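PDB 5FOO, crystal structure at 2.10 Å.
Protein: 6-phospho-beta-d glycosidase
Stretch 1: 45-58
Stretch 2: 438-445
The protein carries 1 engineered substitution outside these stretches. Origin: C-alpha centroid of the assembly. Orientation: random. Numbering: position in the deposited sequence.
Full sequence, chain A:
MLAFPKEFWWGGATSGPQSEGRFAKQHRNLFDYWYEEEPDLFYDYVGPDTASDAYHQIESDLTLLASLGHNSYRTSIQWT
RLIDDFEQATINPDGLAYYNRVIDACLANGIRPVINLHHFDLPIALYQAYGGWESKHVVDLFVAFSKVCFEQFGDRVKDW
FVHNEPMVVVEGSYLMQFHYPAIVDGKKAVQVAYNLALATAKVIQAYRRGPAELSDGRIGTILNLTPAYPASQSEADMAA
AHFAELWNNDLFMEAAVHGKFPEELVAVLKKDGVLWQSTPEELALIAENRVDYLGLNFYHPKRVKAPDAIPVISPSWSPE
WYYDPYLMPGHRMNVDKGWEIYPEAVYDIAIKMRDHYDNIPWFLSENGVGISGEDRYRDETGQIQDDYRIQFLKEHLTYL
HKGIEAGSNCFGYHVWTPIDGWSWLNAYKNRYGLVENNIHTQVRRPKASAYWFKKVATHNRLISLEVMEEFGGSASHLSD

Stretch 1, residues 45-58: YVGPDTASDAYHQI
Stretch 2, residues 438-445: NIHTQVRR

The contact between residues 45-58 and 438-445 is a small, mainly polar one, in which Gln 442, Arg 444 and Gln 57 trade side-chain to backbone hydrogen bonds and 365 Å² is buried, both sides summed. Stretch 1 runs as loop to a type II' turn from Thr 50 to Asp 53, closed by Asp 53 N to Thr 50 O (3.0 Å), with Ala 51 at phi/psi 48/-124 and Ser 52 at -105/23. Asp 53, at 62/27, occupies the N-cap position without a capping bond, and the helix begins at Ala 54. Stretch 2 is loop up to Val 443, with Gln 442 at 53/24, and becomes strand at Arg 444. The register is set by Ser 52 and Gln 442, whose CA atoms lie 6.5 Å apart.

Gln 442 has the largest covered area. Its CA-to-CB bond points toward stretch 1, and the chain folds through chi1 -58° (m), chi2 -69° (m) and chi3 -27°, so that NE2 donates to Ala 51 O (3.0 Å) in the turn. Thr 50 CG2 packs 3.5 Å from the same Gln 442 NE2. The other end of the amide, OE1, lies 3.3 Å from Asp 53 CB and accepts from Arg 444 NH1 at 3.3 Å.

Arg 444 leaves its backbone sideways, but chi angles of -76° (m), 69° (p), 158° (t) and 123° bring its end nearer. NH2 and NH1 both donate to Ser 52 O, at 2.8 and 3.0 Å, a fork that suits a guanidinium meeting one carbonyl near its plane. Gln 57 OE1 lies over one face, 3.3 Å from Arg 444 NE, at an angle too poor for a hydrogen bond.

Gln 57 answers from the helix, its CA-to-CB bond toward stretch 2 and its rotamer m, t with chi3 54°. Its NE2 donates almost straight (175°) to Gln 442 O at 2.8 Å and also to Asp 53 OD2 at 3.1 Å; one amide nitrogen thus serves both stretches. Asp 53, chi1 -166° (t), takes a second bond at OD1 from His 56 ND1 (2.6 Å). A water donates to Gln 57 OE1 (2.7 Å) and Gln 442 O (3.1 Å), bridging the stretches.

Apart from this polar cluster, Val 46 (chi1 t, CA-to-CB toward stretch 2) meets Ile 439 (chi1 p, chi2 t), CG2 to CD1 at 4.3 Å, a loose apolar contact that suits two branched aliphatic side chains.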

# COMPACT_ATOMS: atom_id res chain seq x y z
N TYR A 45 0.10 -23.85 1.89
CA TYR A 45 -1.31 -23.91 1.56
C TYR A 45 -2.23 -23.00 2.42
O TYR A 45 -3.42 -23.25 2.48
CB TYR A 45 -1.81 -25.40 1.61
CG TYR A 45 -0.84 -26.36 0.97
CD1 TYR A 45 -0.75 -26.45 -0.41
CD2 TYR A 45 -0.02 -27.18 1.75
CE1 TYR A 45 0.17 -27.34 -1.02
CE2 TYR A 45 0.89 -28.06 1.15
CZ TYR A 45 0.97 -28.12 -0.23
OH TYR A 45 1.82 -28.97 -0.79
N VAL A 46 -1.71 -21.94 3.00
CA VAL A 46 -2.52 -21.06 3.87
C VAL A 46 -3.15 -19.99 2.97
O VAL A 46 -2.47 -19.25 2.25
CB VAL A 46 -1.69 -20.48 5.01
CG1 VAL A 46 -2.55 -19.61 5.97
CG2 VAL A 46 -1.02 -21.65 5.77
N GLY A 47 -4.46 -20.00 2.90
CA GLY A 47 -5.20 -18.97 2.24
C GLY A 47 -5.68 -17.94 3.23
O GLY A 47 -5.22 -17.89 4.38
N PRO A 48 -6.63 -17.13 2.77
CA PRO A 48 -7.14 -16.02 3.54
C PRO A 48 -8.42 -16.27 4.28
O PRO A 48 -9.06 -15.28 4.69
CB PRO A 48 -7.38 -14.97 2.44
CG PRO A 48 -7.89 -15.81 1.28
CD PRO A 48 -6.98 -17.00 1.32
N ASP A 49 -8.88 -17.52 4.38
CA ASP A 49 -10.16 -17.74 5.06
C ASP A 49 -10.20 -17.29 6.54
O ASP A 49 -11.26 -16.86 7.04
CB ASP A 49 -10.61 -19.21 5.02
CG ASP A 49 -10.84 -19.70 3.60
OD1 ASP A 49 -11.68 -19.10 2.89
OD2 ASP A 49 -10.18 -20.67 3.20
N THR A 50 -9.06 -17.40 7.20
CA THR A 50 -8.97 -16.97 8.57
C THR A 50 -7.99 -15.83 8.73
O THR A 50 -8.28 -14.94 9.52
CB THR A 50 -8.62 -18.17 9.48
OG1 THR A 50 -9.78 -19.01 9.50
CG2 THR A 50 -8.34 -17.77 10.91
N ALA A 51 -6.88 -15.84 7.96
CA ALA A 51 -5.83 -14.88 8.01
C ALA A 51 -5.40 -14.63 9.47
O ALA A 51 -5.12 -15.60 10.17
CB ALA A 51 -6.25 -13.60 7.28
N SER A 52 -5.41 -13.39 9.98
CA SER A 52 -5.02 -13.19 11.35
C SER A 52 -6.24 -12.92 12.25
O SER A 52 -6.06 -12.36 13.28
CB SER A 52 -3.92 -12.12 11.48
OG SER A 52 -2.66 -12.69 11.11
N ASP A 53 -7.43 -13.33 11.85
CA ASP A 53 -8.60 -13.38 12.72
C ASP A 53 -9.02 -11.99 13.28
O ASP A 53 -9.64 -11.89 14.36
CB ASP A 53 -8.36 -14.40 13.89
CG ASP A 53 -9.64 -14.76 14.65
OD1 ASP A 53 -10.70 -14.81 13.94
OD2 ASP A 53 -9.56 -14.99 15.94
N ALA A 54 -8.69 -10.93 12.54
CA ALA A 54 -9.13 -9.59 12.94
C ALA A 54 -10.66 -9.42 12.92
O ALA A 54 -11.20 -8.58 13.67
CB ALA A 54 -8.44 -8.53 12.11
N TYR A 55 -11.37 -10.20 12.11
CA TYR A 55 -12.81 -10.20 12.22
C TYR A 55 -13.28 -10.32 13.71
O TYR A 55 -14.18 -9.58 14.17
CB TYR A 55 -13.50 -11.23 11.31
CG TYR A 55 -15.02 -11.15 11.42
CD1 TYR A 55 -15.73 -10.22 10.69
CD2 TYR A 55 -15.74 -11.96 12.32
CE1 TYR A 55 -17.11 -10.08 10.84
CE2 TYR A 55 -17.12 -11.86 12.43
CZ TYR A 55 -17.79 -10.91 11.69
OH TYR A 55 -19.19 -10.76 11.78
N HIS A 56 -12.63 -11.24 14.45
CA HIS A 56 -12.96 -11.48 15.83
C HIS A 56 -12.13 -10.63 16.79
O HIS A 56 -12.65 -10.15 17.78
CB HIS A 56 -12.80 -12.96 16.15
CG HIS A 56 -13.73 -13.85 15.37
ND1 HIS A 56 -13.28 -14.73 14.41
CD2 HIS A 56 -15.06 -14.06 15.49
CE1 HIS A 56 -14.32 -15.41 13.94
NE2 HIS A 56 -15.40 -15.02 14.57
N GLN A 57 -10.86 -10.41 16.50
CA GLN A 57 -9.94 -9.83 17.48
C GLN A 57 -9.57 -8.35 17.33
O GLN A 57 -8.70 -7.88 18.02
CB GLN A 57 -8.63 -10.65 17.44
CG GLN A 57 -8.85 -12.09 17.91
CD GLN A 57 -7.52 -12.77 18.28
OE1 GLN A 57 -6.77 -12.24 19.10
NE2 GLN A 57 -7.21 -13.88 17.64
N ILE A 58 -10.21 -7.61 16.44
CA ILE A 58 -9.87 -6.22 16.25
C ILE A 58 -9.90 -5.42 17.55
O ILE A 58 -8.96 -4.63 17.83
CB ILE A 58 -10.67 -5.55 15.08
CG1 ILE A 58 -10.05 -4.20 14.73
CG2 ILE A 58 -12.13 -5.42 15.44
CD1 ILE A 58 -8.62 -4.26 14.26
N ASN A 438 0.35 -16.66 16.28
CA ASN A 438 0.37 -18.10 16.01
C ASN A 438 -0.76 -18.36 15.03
O ASN A 438 -1.92 -18.12 15.33
CB ASN A 438 0.16 -18.86 17.29
CG ASN A 438 0.17 -20.37 17.11
OD1 ASN A 438 -0.58 -20.99 16.34
ND2 ASN A 438 1.05 -20.96 17.81
N ILE A 439 -0.46 -18.85 13.85
CA ILE A 439 -1.51 -18.97 12.88
C ILE A 439 -2.45 -20.15 13.07
O ILE A 439 -3.44 -20.25 12.36
CB ILE A 439 -1.00 -18.89 11.44
CG1 ILE A 439 -0.00 -19.99 11.14
CG2 ILE A 439 -0.37 -17.53 11.23
CD1 ILE A 439 0.06 -20.21 9.65
N HIS A 440 -2.21 -21.00 14.05
CA HIS A 440 -3.14 -22.06 14.30
C HIS A 440 -4.09 -21.66 15.43
O HIS A 440 -5.22 -22.03 15.36
CB HIS A 440 -2.41 -23.36 14.64
CG HIS A 440 -1.31 -23.69 13.69
ND1 HIS A 440 -1.56 -24.19 12.43
CD2 HIS A 440 0.03 -23.54 13.80
CE1 HIS A 440 -0.40 -24.34 11.80
NE2 HIS A 440 0.57 -23.98 12.62
N THR A 441 -3.60 -20.97 16.46
CA THR A 441 -4.43 -20.59 17.62
C THR A 441 -4.89 -19.13 17.61
O THR A 441 -5.65 -18.74 18.48
CB THR A 441 -3.66 -20.78 18.95
OG1 THR A 441 -2.55 -19.87 19.01
CG2 THR A 441 -3.16 -22.27 19.09
N GLN A 442 -4.36 -18.33 16.69
CA GLN A 442 -4.55 -16.87 16.63
C GLN A 442 -4.22 -16.11 17.92
O GLN A 442 -4.69 -14.99 18.16
CB GLN A 442 -5.98 -16.60 16.19
CG GLN A 442 -6.31 -17.22 14.86
CD GLN A 442 -5.59 -16.54 13.72
OE1 GLN A 442 -5.21 -15.34 13.77
NE2 GLN A 442 -5.39 -17.31 12.66
N VAL A 443 -3.37 -16.71 18.74
CA VAL A 443 -2.82 -16.04 19.90
C VAL A 443 -1.68 -15.12 19.51
O VAL A 443 -0.73 -15.53 18.81
CB VAL A 443 -2.30 -17.08 20.92
CG1 VAL A 443 -1.53 -16.41 22.09
CG2 VAL A 443 -3.48 -17.89 21.41
N ARG A 444 -1.73 -13.90 20.04
CA ARG A 444 -0.67 -12.90 19.80
C ARG A 444 0.39 -12.92 20.90
O ARG A 444 0.11 -13.23 22.05
CB ARG A 444 -1.24 -11.48 19.73
CG ARG A 444 -1.96 -11.10 18.46
CD ARG A 444 -3.26 -11.83 18.31
NE ARG A 444 -4.16 -11.14 17.41
CZ ARG A 444 -4.73 -11.63 16.31
NH1 ARG A 444 -4.46 -12.86 15.82
NH2 ARG A 444 -5.59 -10.84 15.64
N ARG A 445 1.61 -12.57 20.55
CA ARG A 445 2.65 -12.36 21.51
C ARG A 445 3.61 -11.31 21.02
O ARG A 445 4.31 -11.52 20.01
CB ARG A 445 3.40 -13.68 21.75
CG ARG A 445 4.54 -13.43 22.71
CD ARG A 445 4.97 -14.64 23.50
NE ARG A 445 5.74 -14.13 24.64
CZ ARG A 445 6.42 -14.86 25.53
NH1 ARG A 445 6.45 -16.20 25.44
NH2 ARG A 445 7.08 -14.23 26.50
O HOH W 1 -6.00 -14.21 20.83